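Local coordinates for protein probable cobalt-precorrin-6B C(15)-methyltransferase (decarboxylating) (Methanothermobacter thermautotrophicus, PDB 1L3I) that probably methylates C-15 of cobalt-precorrin-6B with S-adenosyl-L-methionine and then decarboxylates C-12, giving cobalt-precorrin-7 in anaerobic cobalamin biosynthesis, at residues T17-E20 / V21-I25; T70-M73 / N74-R77; K140-A143 / M144-R148; L113-I116 / L117-K121; R165-R169 / G170-V174. All coordinates share one frame; numbering follows the deposited sequence.

Interaction 1 of 5, residues T17-E20 / V21-I25; sequences TAME and VRCLI. With SAH (S-adenosyl-L-homocysteine), chain G.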
loop_
_atom_site.group_PDB
_atom_site.type_symbol
_atom_site.label_atom_id
_atom_site.label_comp_id
_atom_site.label_asym_id
_atom_site.label_seq_id
_atom_site.Cartn_x
_atom_site.Cartn_y
_atom_site.Cartn_z
ATOM N N THR A 17 1.264 9.901 16.400
ATOM C CA THR A 17 0.789 9.571 15.061
ATOM C C THR A 17 2.016 9.604 14.136
ATOM O O THR A 17 2.912 10.432 14.315
ATOM C CB THR A 17 -0.290 10.569 14.586
ATOM O OG1 THR A 17 -1.460 10.412 15.396
ATOM C CG2 THR A 17 -0.659 10.342 13.127
ATOM N N ALA A 18 2.085 8.627 13.238
ATOM C CA ALA A 18 3.155 8.495 12.260
ATOM C C ALA A 18 3.574 9.852 11.702
ATOM O O ALA A 18 2.735 10.589 11.168
ATOM C CB ALA A 18 2.685 7.596 11.123
HETATM N N MSE A 19 4.869 10.160 11.764
HETATM C CA MSE A 19 5.404 11.429 11.262
HETATM C C MSE A 19 4.885 11.800 9.876
HETATM O O MSE A 19 4.446 12.916 9.675
HETATM C CB MSE A 19 6.940 11.412 11.256
HETATM C CG MSE A 19 7.609 12.739 10.877
HETATM SE SE MSE A 19 7.870 12.984 8.946
HETATM C CE MSE A 19 6.881 14.498 8.582
ATOM N N GLU A 20 4.884 10.845 8.951
ATOM C CA GLU A 20 4.431 11.122 7.593
ATOM C C GLU A 20 2.960 11.506 7.584
ATOM O O GLU A 20 2.538 12.293 6.753
ATOM C CB GLU A 20 4.691 9.921 6.670
ATOM C CG GLU A 20 6.156 9.459 6.587
ATOM C CD GLU A 20 6.604 8.543 7.742
ATOM O OE1 GLU A 20 5.791 8.152 8.608
ATOM O OE2 GLU A 20 7.785 8.184 7.763
ATOM N N VAL A 21 2.189 10.993 8.541
ATOM C CA VAL A 21 0.779 11.315 8.634
ATOM C C VAL A 21 0.642 12.695 9.263
ATOM O O VAL A 21 -0.124 13.529 8.788
ATOM C CB VAL A 21 0.001 10.260 9.429
ATOM C CG1 VAL A 21 -1.429 10.723 9.698
ATOM C CG2 VAL A 21 -0.013 8.952 8.653
ATOM N N ARG A 22 1.424 12.959 10.303
ATOM C CA ARG A 22 1.392 14.268 10.964
ATOM C C ARG A 22 1.817 15.362 9.969
ATOM O O ARG A 22 1.287 16.473 9.975
ATOM C CB ARG A 22 2.304 14.274 12.188
ATOM C CG ARG A 22 1.812 13.385 13.300
ATOM C CD ARG A 22 2.627 13.545 14.564
ATOM N NE ARG A 22 3.971 12.996 14.432
ATOM C CZ ARG A 22 5.089 13.714 14.526
ATOM N NH1 ARG A 22 5.052 15.019 14.746
ATOM N NH2 ARG A 22 6.266 13.127 14.363
ATOM N N CYS A 23 2.731 15.011 9.073
ATOM C CA CYS A 23 3.215 15.929 8.054
ATOM C C CYS A 23 2.052 16.324 7.153
ATOM O O CYS A 23 1.807 17.512 6.928
ATOM C CB CYS A 23 4.307 15.239 7.241
ATOM S SG CYS A 23 5.049 16.193 5.904
ATOM N N LEU A 24 1.295 15.330 6.695
ATOM C CA LEU A 24 0.153 15.566 5.819
ATOM C C LEU A 24 -0.956 16.309 6.554
ATOM O O LEU A 24 -1.605 17.179 5.971
ATOM C CB LEU A 24 -0.356 14.254 5.202
ATOM C CG LEU A 24 -1.473 14.338 4.159
ATOM C CD1 LEU A 24 -1.147 15.328 3.057
ATOM C CD2 LEU A 24 -1.711 12.978 3.581
ATOM N N ILE A 25 -1.165 15.988 7.832
ATOM C CA ILE A 25 -2.195 16.681 8.616
ATOM C C ILE A 25 -1.880 18.182 8.603
ATOM O O ILE A 25 -2.776 19.013 8.436
ATOM C CB ILE A 25 -2.259 16.180 10.075
ATOM C CG1 ILE A 25 -2.721 14.716 10.119
ATOM C CG2 ILE A 25 -3.184 17.079 10.899
ATOM C CD1 ILE A 25 -2.778 14.132 11.508
HETATM N N SAH G . -2.675 11.943 17.582
HETATM C CA SAH G . -2.044 11.641 18.872
HETATM C CB SAH G . -2.520 10.276 19.435
HETATM C CG SAH G . -4.054 10.222 19.684
HETATM S SD SAH G . -4.704 8.694 20.370
HETATM C C SAH G . -0.533 11.649 18.692
HETATM O O SAH G . -0.099 11.910 17.555
HETATM O OXT SAH G . 0.191 11.418 19.681
HETATM C "C5'" SAH G . -6.433 9.067 20.530
HETATM C "C4'" SAH G . -6.762 9.771 21.799
HETATM O "O4'" SAH G . -8.190 9.952 21.751
HETATM C "C3'" SAH G . -6.452 8.974 23.162
HETATM O "O3'" SAH G . -5.455 9.530 24.078
HETATM C "C2'" SAH G . -7.884 8.875 23.737
HETATM O "O2'" SAH G . -8.030 8.779 25.162
HETATM C "C1'" SAH G . -8.543 10.077 23.099
HETATM N N9 SAH G . -9.996 10.148 23.022
HETATM C C8 SAH G . -10.872 9.228 22.393
HETATM N N7 SAH G . -12.109 9.609 22.499
HETATM C C5 SAH G . -12.075 10.817 23.232
HETATM C C6 SAH G . -13.067 11.711 23.673
HETATM N N6 SAH G . -14.365 11.510 23.420
HETATM N N1 SAH G . -12.704 12.823 24.372
HETATM C C2 SAH G . -11.412 13.010 24.613
HETATM N N3 SAH G . -10.393 12.249 24.255
HETATM C C4 SAH G . -10.780 11.159 23.561
#
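Arg22 reaches back over the start of its own helix to Thr17, its NE bonding Thr17 O at 2.8 Å with the oxygen close to the guanidinium plane. A bend at chi3 (-70°) brings NE round to that carbonyl. Among the backbone bonds, Ala18 stands at the N-cap and its O receives Arg22 N at 2.8 Å, the first full helical turn. The ligand is held by the same residue that Arg22 grips: Thr17 N donates to the O atom of S-adenosyl-L-homocysteine at 2.7 Å, and the ligand N donates to Thr17 OG1 at 2.9 Å. Apolar contact comes from the other branch, Thr17 CG2 meeting Val21 CG1 at 3.5 Å. A leucine in place of Arg22 would probably leave Thr17 O without this donor and Asp4 and Glu50, its salt-bridge partners, without their mate. Helix 19-29 packs Val21 and Leu24 on strands 155-167 and 170-183, while Cys23 forms a disulfide with Cys27 of the second subunit.

Interaction 2 of 5, residues T70-M73 / N74-R77; sequences TTEM and NLQR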
loop_
_atom_site.group_PDB
_atom_site.type_symbol
_atom_site.label_atom_id
_atom_site.label_comp_id
_atom_site.label_asym_id
_atom_site.label_seq_id
_atom_site.Cartn_x
_atom_site.Cartn_y
_atom_site.Cartn_z
ATOM N N THR A 70 1.278 13.001 29.404
ATOM C CA THR A 70 2.269 12.668 28.368
ATOM C C THR A 70 2.455 13.830 27.387
ATOM O O THR A 70 3.590 14.161 27.013
ATOM C CB THR A 70 1.843 11.396 27.608
ATOM O OG1 THR A 70 1.691 10.326 28.545
ATOM C CG2 THR A 70 2.865 11.006 26.558
ATOM N N THR A 71 1.337 14.447 26.993
ATOM C CA THR A 71 1.381 15.598 26.087
ATOM C C THR A 71 2.101 16.789 26.760
ATOM O O THR A 71 2.987 17.383 26.143
ATOM C CB THR A 71 -0.040 15.997 25.559
ATOM O OG1 THR A 71 -0.586 14.922 24.790
ATOM C CG2 THR A 71 0.025 17.226 24.641
ATOM N N GLU A 72 1.783 17.107 28.022
ATOM C CA GLU A 72 2.447 18.238 28.706
ATOM C C GLU A 72 3.946 17.962 28.837
ATOM O O GLU A 72 4.785 18.839 28.612
ATOM C CB GLU A 72 1.820 18.532 30.078
ATOM C CG GLU A 72 2.445 19.712 30.874
ATOM C CD GLU A 72 2.520 21.086 30.122
ATOM O OE1 GLU A 72 1.568 21.484 29.402
ATOM O OE2 GLU A 72 3.532 21.819 30.289
HETATM N N MSE A 73 4.266 16.707 29.106
HETATM C CA MSE A 73 5.645 16.266 29.243
HETATM C C MSE A 73 6.406 16.468 27.919
HETATM O O MSE A 73 7.524 16.986 27.909
HETATM C CB MSE A 73 5.630 14.796 29.615
HETATM C CG MSE A 73 6.810 14.348 30.409
HETATM SE SE MSE A 73 7.086 12.493 30.034
HETATM C CE MSE A 73 8.771 12.677 29.154
ATOM N N ASN A 74 5.802 16.040 26.809
ATOM C CA ASN A 74 6.422 16.190 25.489
ATOM C C ASN A 74 6.483 17.661 25.037
ATOM O O ASN A 74 7.415 18.066 24.329
ATOM C CB ASN A 74 5.711 15.307 24.447
ATOM C CG ASN A 74 6.126 13.843 24.553
ATOM O OD1 ASN A 74 7.305 13.527 24.705
ATOM N ND2 ASN A 74 5.152 12.940 24.475
ATOM N N LEU A 75 5.498 18.455 25.459
ATOM C CA LEU A 75 5.479 19.883 25.141
ATOM C C LEU A 75 6.667 20.539 25.847
ATOM O O LEU A 75 7.471 21.238 25.228
ATOM C CB LEU A 75 4.193 20.520 25.652
ATOM C CG LEU A 75 2.944 20.290 24.818
ATOM C CD1 LEU A 75 1.731 20.817 25.567
ATOM C CD2 LEU A 75 3.128 20.989 23.493
ATOM N N GLN A 76 6.800 20.270 27.139
ATOM C CA GLN A 76 7.889 20.842 27.913
ATOM C C GLN A 76 9.274 20.503 27.403
ATOM O O GLN A 76 10.123 21.382 27.317
ATOM C CB GLN A 76 7.797 20.438 29.366
ATOM C CG GLN A 76 8.908 21.056 30.175
ATOM C CD GLN A 76 9.122 20.330 31.456
ATOM O OE1 GLN A 76 8.784 20.838 32.531
ATOM N NE2 GLN A 76 9.653 19.105 31.364
ATOM N N ARG A 77 9.520 19.232 27.105
ATOM C CA ARG A 77 10.829 18.807 26.596
ATOM C C ARG A 77 11.247 19.464 25.265
ATOM O O ARG A 77 12.426 19.495 24.920
ATOM C CB ARG A 77 10.859 17.285 26.469
ATOM C CG ARG A 77 10.884 16.565 27.815
ATOM C CD ARG A 77 10.652 15.062 27.661
ATOM N NE ARG A 77 10.922 14.589 26.317
ATOM C CZ ARG A 77 11.976 13.858 25.965
ATOM N NH1 ARG A 77 12.879 13.507 26.875
ATOM N NH2 ARG A 77 12.126 13.469 24.693
#
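Thr70 and Asn74 lie side by side one helical turn apart, the methyl CG2 of Thr70 3.6 Å from Asn74 ND2. The Asn74 amide is fixed by partners beyond the helix, OD1 accepting from Ile8 N and ND2 donating to Thr44 O. One residue on, Thr71 and Leu75 repeat the parallel pairing: the methyl CG2 of Thr71 lies anti to the backbone N and comes within 4.1 Å of Leu75 CD1, while Thr71 OG1 turns back to Ala67 O. Helix 65-77 is the crossover of a Rossmann-type beta-alpha-beta unit between strands 57-62 and 84-88, and Thr71 lies beside the glycine-rich loop that binds the cofactor. An alanine at Leu75 would remove CG and both methyls and is likely to open a gap between Thr71, Val84 and Leu49. Further along the helix, Met73, a selenomethionine, runs alongside Arg77; its chain is extended to SE and bends at chi3 (114°), which carries CE to 3.4 Å from Arg77 CD. Backbone bonding continues here, with Arg77 N donating to Met73 O at 3.1 Å.

Interaction 3 of 5, residues K140-A143 / M144-R148; sequences KFEA and MECLR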
loop_
_atom_site.group_PDB
_atom_site.type_symbol
_atom_site.label_atom_id
_atom_site.label_comp_id
_atom_site.label_asym_id
_atom_site.label_seq_id
_atom_site.Cartn_x
_atom_site.Cartn_y
_atom_site.Cartn_z
ATOM N N LYS A 140 -13.880 5.751 9.220
ATOM C CA LYS A 140 -13.687 6.318 7.878
ATOM C C LYS A 140 -15.044 6.581 7.239
ATOM O O LYS A 140 -15.280 7.643 6.665
ATOM C CB LYS A 140 -12.857 5.372 6.989
ATOM C CG LYS A 140 -11.411 5.239 7.410
ATOM C CD LYS A 140 -10.706 4.109 6.675
ATOM C CE LYS A 140 -9.433 3.705 7.426
ATOM N NZ LYS A 140 -8.821 2.465 6.890
ATOM N N PHE A 141 -15.941 5.610 7.360
ATOM C CA PHE A 141 -17.277 5.724 6.809
ATOM C C PHE A 141 -18.047 6.806 7.563
ATOM O O PHE A 141 -18.614 7.717 6.960
ATOM C CB PHE A 141 -18.008 4.395 6.954
ATOM C CG PHE A 141 -19.422 4.428 6.450
ATOM C CD1 PHE A 141 -19.693 4.277 5.089
ATOM C CD2 PHE A 141 -20.491 4.611 7.338
ATOM C CE1 PHE A 141 -21.001 4.309 4.616
ATOM C CE2 PHE A 141 -21.808 4.645 6.877
ATOM C CZ PHE A 141 -22.067 4.492 5.515
ATOM N N GLU A 142 -18.050 6.705 8.889
ATOM C CA GLU A 142 -18.746 7.644 9.767
ATOM C C GLU A 142 -18.348 9.105 9.551
ATOM O O GLU A 142 -19.221 9.951 9.398
ATOM C CB GLU A 142 -18.548 7.238 11.238
ATOM C CG GLU A 142 -19.558 7.859 12.184
ATOM C CD GLU A 142 -21.002 7.521 11.785
ATOM O OE1 GLU A 142 -21.244 6.411 11.237
ATOM O OE2 GLU A 142 -21.893 8.376 12.017
ATOM N N ALA A 143 -17.042 9.381 9.491
ATOM C CA ALA A 143 -16.526 10.733 9.291
ATOM C C ALA A 143 -17.080 11.325 7.995
ATOM O O ALA A 143 -17.520 12.471 7.959
ATOM C CB ALA A 143 -14.973 10.713 9.268
HETATM N N MSE A 144 -17.093 10.514 6.947
HETATM C CA MSE A 144 -17.587 10.923 5.641
HETATM C C MSE A 144 -19.076 11.269 5.674
HETATM O O MSE A 144 -19.446 12.393 5.352
HETATM C CB MSE A 144 -17.346 9.807 4.643
HETATM C CG MSE A 144 -15.883 9.499 4.442
HETATM SE SE MSE A 144 -15.220 10.422 2.933
HETATM C CE MSE A 144 -15.692 9.058 1.654
ATOM N N GLU A 145 -19.909 10.308 6.070
ATOM C CA GLU A 145 -21.355 10.522 6.147
ATOM C C GLU A 145 -21.657 11.751 7.009
ATOM O O GLU A 145 -22.290 12.696 6.553
ATOM C CB GLU A 145 -22.078 9.271 6.709
ATOM C CG GLU A 145 -23.634 9.398 6.756
ATOM C CD GLU A 145 -24.375 8.077 7.035
ATOM O OE1 GLU A 145 -24.197 7.497 8.139
ATOM O OE2 GLU A 145 -25.162 7.634 6.156
ATOM N N CYS A 146 -21.143 11.766 8.230
ATOM C CA CYS A 146 -21.375 12.884 9.127
ATOM C C CYS A 146 -20.988 14.222 8.541
ATOM O O CYS A 146 -21.795 15.141 8.543
ATOM C CB CYS A 146 -20.645 12.675 10.439
ATOM S SG CYS A 146 -21.480 11.463 11.466
ATOM N N LEU A 147 -19.774 14.327 8.012
ATOM C CA LEU A 147 -19.338 15.585 7.449
ATOM C C LEU A 147 -20.154 16.001 6.233
ATOM O O LEU A 147 -20.374 17.190 6.029
ATOM C CB LEU A 147 -17.849 15.559 7.138
ATOM C CG LEU A 147 -16.943 15.734 8.359
ATOM C CD1 LEU A 147 -15.516 15.410 7.993
ATOM C CD2 LEU A 147 -17.056 17.151 8.887
ATOM N N ARG A 148 -20.616 15.039 5.437
ATOM C CA ARG A 148 -21.450 15.369 4.272
ATOM C C ARG A 148 -22.772 15.920 4.775
ATOM O O ARG A 148 -23.238 16.960 4.317
ATOM C CB ARG A 148 -21.746 14.142 3.407
ATOM C CG ARG A 148 -20.926 14.086 2.138
ATOM C CD ARG A 148 -21.178 12.802 1.398
ATOM N NE ARG A 148 -19.974 12.322 0.711
ATOM C CZ ARG A 148 -19.995 11.466 -0.303
ATOM N NH1 ARG A 148 -21.159 10.994 -0.755
ATOM N NH2 ARG A 148 -18.860 11.102 -0.885
HETATM O O HOH W 1 -23.507 9.534 10.146
#
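The backbone from Lys140 to Arg148 is one unbroken run of helix, in which Glu145 N bonds Phe141 O at 3.0 Å and Cys146 N bonds Glu142 O at 2.9 Å, both nearly straight. Leu147 N closes the next turn on Ala143 O, whereas the bond from Met144 N to Lys140 O, at 3.4 Å, is weak. On one side of this helix the Glu142 chain lies anti to the backbone N (chi1 -162°) and bends at chi2, bringing OE2 to 3.2 Å from Cys146 SG. A water joins the two acidic side chains, donating to Glu142 OE2 at 2.7 Å and to Glu145 OE1 at 2.9 Å. It would probably ease the repulsion between the carboxylates, whose OE1 atoms stand 4.4 Å apart. Helix 137-149 covers one side of the central sheet of the methyltransferase fold: Ala143 and Leu147 rest on Ile182, and Leu147 also meets Ile130. Glu145 OE1 also approaches the Phe141 ring obliquely, 3.9 Å from CE2, with the carboxylate plane turned 66° from that of the ring. The same ring stacks on Phe141 of the third subunit, which puts this turn of helix at a tetramer interface. Lys140 points elsewhere, and its NZ forms a salt bridge with Glu158. Met144, a selenomethionine, packs on Leu137 of the third subunit and Thr171 of the second.

Interaction 4 of 5, residues L113-I116 / L117-K121; sequences LQEI and LRIIK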
loop_
_atom_site.group_PDB
_atom_site.type_symbol
_atom_site.label_atom_id
_atom_site.label_comp_id
_atom_site.label_asym_id
_atom_site.label_seq_id
_atom_site.Cartn_x
_atom_site.Cartn_y
_atom_site.Cartn_z
ATOM N N LEU A 113 -17.921 10.352 17.790
ATOM C CA LEU A 113 -17.502 11.089 16.599
ATOM C C LEU A 113 -18.550 12.060 16.065
ATOM O O LEU A 113 -18.282 13.250 15.860
ATOM C CB LEU A 113 -17.074 10.135 15.481
ATOM C CG LEU A 113 -16.606 10.853 14.219
ATOM C CD1 LEU A 113 -15.330 11.649 14.483
ATOM C CD2 LEU A 113 -16.408 9.841 13.115
ATOM N N GLN A 114 -19.750 11.537 15.850
ATOM C CA GLN A 114 -20.858 12.326 15.324
ATOM C C GLN A 114 -21.124 13.578 16.157
ATOM O O GLN A 114 -21.241 14.680 15.617
ATOM C CB GLN A 114 -22.098 11.453 15.271
ATOM C CG GLN A 114 -23.290 12.102 14.631
ATOM C CD GLN A 114 -24.459 11.153 14.575
ATOM O OE1 GLN A 114 -25.091 10.861 15.602
ATOM N NE2 GLN A 114 -24.748 10.645 13.380
ATOM N N GLU A 115 -21.188 13.397 17.472
ATOM C CA GLU A 115 -21.441 14.491 18.412
ATOM C C GLU A 115 -20.319 15.523 18.349
ATOM O O GLU A 115 -20.576 16.729 18.280
ATOM C CB GLU A 115 -21.538 13.920 19.827
ATOM C CG GLU A 115 -21.903 14.910 20.900
ATOM C CD GLU A 115 -21.988 14.272 22.283
ATOM O OE1 GLU A 115 -21.786 13.035 22.398
ATOM O OE2 GLU A 115 -22.260 15.014 23.260
ATOM N N ILE A 116 -19.080 15.024 18.412
ATOM C CA ILE A 116 -17.855 15.814 18.371
ATOM C C ILE A 116 -17.833 16.657 17.108
ATOM O O ILE A 116 -17.535 17.848 17.167
ATOM C CB ILE A 116 -16.611 14.882 18.386
ATOM C CG1 ILE A 116 -16.460 14.230 19.756
ATOM C CG2 ILE A 116 -15.331 15.639 18.018
ATOM C CD1 ILE A 116 -15.373 13.172 19.784
ATOM N N LEU A 117 -18.176 16.051 15.974
ATOM C CA LEU A 117 -18.184 16.784 14.709
ATOM C C LEU A 117 -19.266 17.868 14.646
ATOM O O LEU A 117 -18.965 19.012 14.308
ATOM C CB LEU A 117 -18.304 15.829 13.516
ATOM C CG LEU A 117 -17.072 15.002 13.159
ATOM C CD1 LEU A 117 -17.432 14.167 11.953
ATOM C CD2 LEU A 117 -15.855 15.884 12.883
ATOM N N ARG A 118 -20.503 17.523 15.012
ATOM C CA ARG A 118 -21.611 18.481 15.014
ATOM C C ARG A 118 -21.220 19.713 15.809
ATOM O O ARG A 118 -21.485 20.823 15.379
ATOM C CB ARG A 118 -22.854 17.886 15.655
ATOM C CG ARG A 118 -23.686 16.995 14.764
ATOM C CD ARG A 118 -24.917 16.576 15.528
ATOM N NE ARG A 118 -25.705 15.560 14.861
ATOM C CZ ARG A 118 -26.119 14.440 15.444
ATOM N NH1 ARG A 118 -25.804 14.180 16.715
ATOM N NH2 ARG A 118 -26.901 13.582 14.779
ATOM N N ILE A 119 -20.618 19.497 16.979
ATOM C CA ILE A 119 -20.151 20.589 17.842
ATOM C C ILE A 119 -19.042 21.374 17.149
ATOM O O ILE A 119 -19.055 22.598 17.168
ATOM C CB ILE A 119 -19.630 20.068 19.226
ATOM C CG1 ILE A 119 -20.764 19.401 20.016
ATOM C CG2 ILE A 119 -18.967 21.187 20.021
ATOM C CD1 ILE A 119 -20.302 18.655 21.261
ATOM N N ILE A 120 -18.061 20.682 16.567
ATOM C CA ILE A 120 -16.973 21.383 15.877
ATOM C C ILE A 120 -17.571 22.264 14.776
ATOM O O ILE A 120 -17.104 23.365 14.549
ATOM C CB ILE A 120 -15.898 20.415 15.265
ATOM C CG1 ILE A 120 -15.032 19.790 16.370
ATOM C CG2 ILE A 120 -15.002 21.173 14.283
ATOM C CD1 ILE A 120 -14.029 18.765 15.876
ATOM N N LYS A 121 -18.613 21.785 14.106
ATOM C CA LYS A 121 -19.227 22.598 13.063
ATOM C C LYS A 121 -19.720 23.897 13.713
ATOM O O LYS A 121 -19.295 24.962 13.299
ATOM C CB LYS A 121 -20.385 21.887 12.358
ATOM C CG LYS A 121 -20.940 22.704 11.215
ATOM C CD LYS A 121 -22.263 22.166 10.731
ATOM C CE LYS A 121 -22.867 23.115 9.682
ATOM N NZ LYS A 121 -24.133 22.557 9.082
#
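Leu113 and Leu117 meet on the buried side of the helix, where the CD1 branch of Leu113 lies 4.0 Å from Leu117 CG. Their chains start in different directions: Leu113 CG is anti to the backbone N (chi1 -179°), while that of Leu117 is anti to the carbonyl carbon (chi1 -73°), and the two isobutyl groups meet at a slant. On the same inner side Ile116 and Ile120 run alongside each other, the CG2 methyl of Ile116 touching CD1 of Ile120 at 4.0 Å. Behind these chains the backbone is regular, with Leu117 N bonded to Leu113 O at 2.8 Å and Ile120 N to Ile116 O at 2.9 Å. The outer side is made of longer, polar chains. Gln114 and Arg118 extend in the same direction, and Gln114 CG sits over the centre of one guanidinium face, 3.7 Å above its plane. The amide is inclined at 35° to that plane, and its OE1 stands 3.4 Å from Arg118 NH2. This is a flat group layered on an aliphatic chain at an exposed arginine, unlike the hydrocarbon packing beneath. Ile116 also comes within about 4 Å of the bound S-adenosyl-L-homocysteine. Helix 113-122 fits between its neighbours: Leu117 and Ile120 lie on strand 128-134, Ile120 also on strand 101-106, Ile116 and Ile119 against helix 91-95, and Gln114 and Leu117 against Cys146 of helix 137-149.

Interaction 5 of 5, residues R165-R169 / G170-V174; sequences RALDR and GTMMV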
loop_
_atom_site.group_PDB
_atom_site.type_symbol
_atom_site.label_atom_id
_atom_site.label_comp_id
_atom_site.label_asym_id
_atom_site.label_seq_id
_atom_site.Cartn_x
_atom_site.Cartn_y
_atom_site.Cartn_z
ATOM N N ARG A 165 14.480 -0.633 6.995
ATOM C CA ARG A 165 15.150 -1.007 8.242
ATOM C C ARG A 165 16.285 -1.943 7.818
ATOM O O ARG A 165 16.076 -2.832 6.976
ATOM C CB ARG A 165 14.200 -1.776 9.178
ATOM C CG ARG A 165 14.833 -2.327 10.488
ATOM C CD ARG A 165 14.081 -3.561 11.096
ATOM N NE ARG A 165 12.897 -3.205 11.904
ATOM C CZ ARG A 165 11.851 -4.008 12.105
ATOM N NH1 ARG A 165 11.816 -5.223 11.574
ATOM N NH2 ARG A 165 10.824 -3.591 12.835
ATOM N N ALA A 166 17.484 -1.732 8.354
ATOM C CA ALA A 166 18.637 -2.584 8.051
ATOM C C ALA A 166 18.424 -4.019 8.582
ATOM O O ALA A 166 18.106 -4.209 9.762
ATOM C CB ALA A 166 19.891 -1.970 8.656
ATOM N N LEU A 167 18.548 -5.014 7.698
ATOM C CA LEU A 167 18.374 -6.434 8.052
ATOM C C LEU A 167 19.220 -7.348 7.166
ATOM O O LEU A 167 19.090 -7.310 5.941
ATOM C CB LEU A 167 16.909 -6.845 7.896
ATOM C CG LEU A 167 16.666 -8.362 7.960
ATOM C CD1 LEU A 167 16.774 -8.838 9.420
ATOM C CD2 LEU A 167 15.323 -8.722 7.346
ATOM N N ASP A 168 20.039 -8.202 7.785
ATOM C CA ASP A 168 20.913 -9.142 7.059
ATOM C C ASP A 168 21.704 -8.455 5.956
ATOM O O ASP A 168 21.686 -8.868 4.790
ATOM C CB ASP A 168 20.110 -10.322 6.487
ATOM C CG ASP A 168 19.697 -11.335 7.555
ATOM O OD1 ASP A 168 20.359 -11.400 8.636
ATOM O OD2 ASP A 168 18.708 -12.077 7.307
ATOM N N ARG A 169 22.365 -7.377 6.359
ATOM C CA ARG A 169 23.181 -6.564 5.475
ATOM C C ARG A 169 22.395 -5.836 4.370
ATOM O O ARG A 169 22.967 -5.049 3.615
ATOM C CB ARG A 169 24.322 -7.405 4.891
ATOM C CG ARG A 169 25.368 -7.804 5.937
ATOM C CD ARG A 169 26.434 -8.703 5.338
ATOM N NE ARG A 169 26.781 -8.278 3.979
ATOM C CZ ARG A 169 26.597 -9.029 2.893
ATOM N NH1 ARG A 169 26.091 -10.252 3.013
ATOM N NH2 ARG A 169 26.869 -8.535 1.678
ATOM N N GLY A 170 21.084 -6.065 4.317
ATOM C CA GLY A 170 20.246 -5.407 3.334
ATOM C C GLY A 170 19.251 -4.461 3.984
ATOM O O GLY A 170 19.383 -4.159 5.170
ATOM N N THR A 171 18.250 -4.000 3.225
ATOM C CA THR A 171 17.218 -3.068 3.717
ATOM C C THR A 171 15.820 -3.654 3.534
ATOM O O THR A 171 15.354 -3.773 2.405
ATOM C CB THR A 171 17.249 -1.724 2.927
ATOM O OG1 THR A 171 18.605 -1.268 2.806
ATOM C CG2 THR A 171 16.382 -0.653 3.611
HETATM N N MSE A 172 15.163 -4.046 4.616
HETATM C CA MSE A 172 13.820 -4.582 4.467
HETATM C C MSE A 172 12.829 -3.454 4.643
HETATM O O MSE A 172 13.093 -2.486 5.354
HETATM C CB MSE A 172 13.532 -5.689 5.470
HETATM C CG MSE A 172 13.299 -5.221 6.870
HETATM SE SE MSE A 172 12.380 -6.630 7.884
HETATM C CE MSE A 172 10.889 -6.928 6.660
HETATM N N MSE A 173 11.684 -3.565 3.998
HETATM C CA MSE A 173 10.701 -2.520 4.132
HETATM C C MSE A 173 9.711 -2.887 5.240
HETATM O O MSE A 173 9.134 -3.977 5.239
HETATM C CB MSE A 173 9.995 -2.308 2.788
HETATM C CG MSE A 173 10.927 -1.934 1.644
HETATM SE SE MSE A 173 11.957 -0.317 1.950
HETATM C CE MSE A 173 10.540 0.952 2.267
ATOM N N VAL A 174 9.558 -1.986 6.208
ATOM C CA VAL A 174 8.648 -2.200 7.329
ATOM C C VAL A 174 7.435 -1.287 7.177
ATOM O O VAL A 174 7.579 -0.067 7.162
ATOM C CB VAL A 174 9.355 -1.902 8.674
ATOM C CG1 VAL A 174 8.385 -2.088 9.823
ATOM C CG2 VAL A 174 10.571 -2.833 8.853
#
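Gly170 O accepts the N-H of Leu167 at 2.8 Å in a nearly straight bond (170°), and Ala166 CA adds a CA-H...O contact to the same oxygen at 3.4 Å. In return Gly170 N donates to Leu167 O at 2.9 Å, from above the carbonyl plane. Two residues further from the turn, Arg165 and Met172 form the next hydrogen-bonded pair, with both N-to-O distances 2.8 Å. The result is a beta hairpin of strands 155-167 and 170-183 closed by a two-residue type I' turn, with Asp168 and Arg169 at its corners. It projects far from the chain's centre into the tetramer, where Thr171 N bonds Glu138 of the fourth subunit. On one face, Leu167 CD2 touches SE of Met172, a selenomethionine, at 3.7 Å. Arg165 leaves the backbone with CG anti to N (chi1 175°) and bends at chi3, which lays its guanidinium over Val174: the CG2 methyl sits over the centre of one face, 3.7 Å from CZ.

Followed from the N terminus, the five contacts come strictly in series, each closing a helical turn or hairpin bend within one continuous run, and none nests in or crosses another. Interaction 1 begins helix 19-29 beside the cofactor. Interaction 2 lies on the crossover helix 65-77, its centre about 18 Å from that of interaction 1. Next in sequence is interaction 4 on helix 113-122, then interaction 3 on helix 137-149; these two touch, Cys146 SG lying 3.7 Å from Gln114 CG, and join adjacent helices of the methyltransferase fold. Interaction 5, at the far hairpin tip, has its centre about 43 Å from that of interaction 4. Interactions 1, 3 and 5 all reach the second subunit, linking the fold to the tetramer.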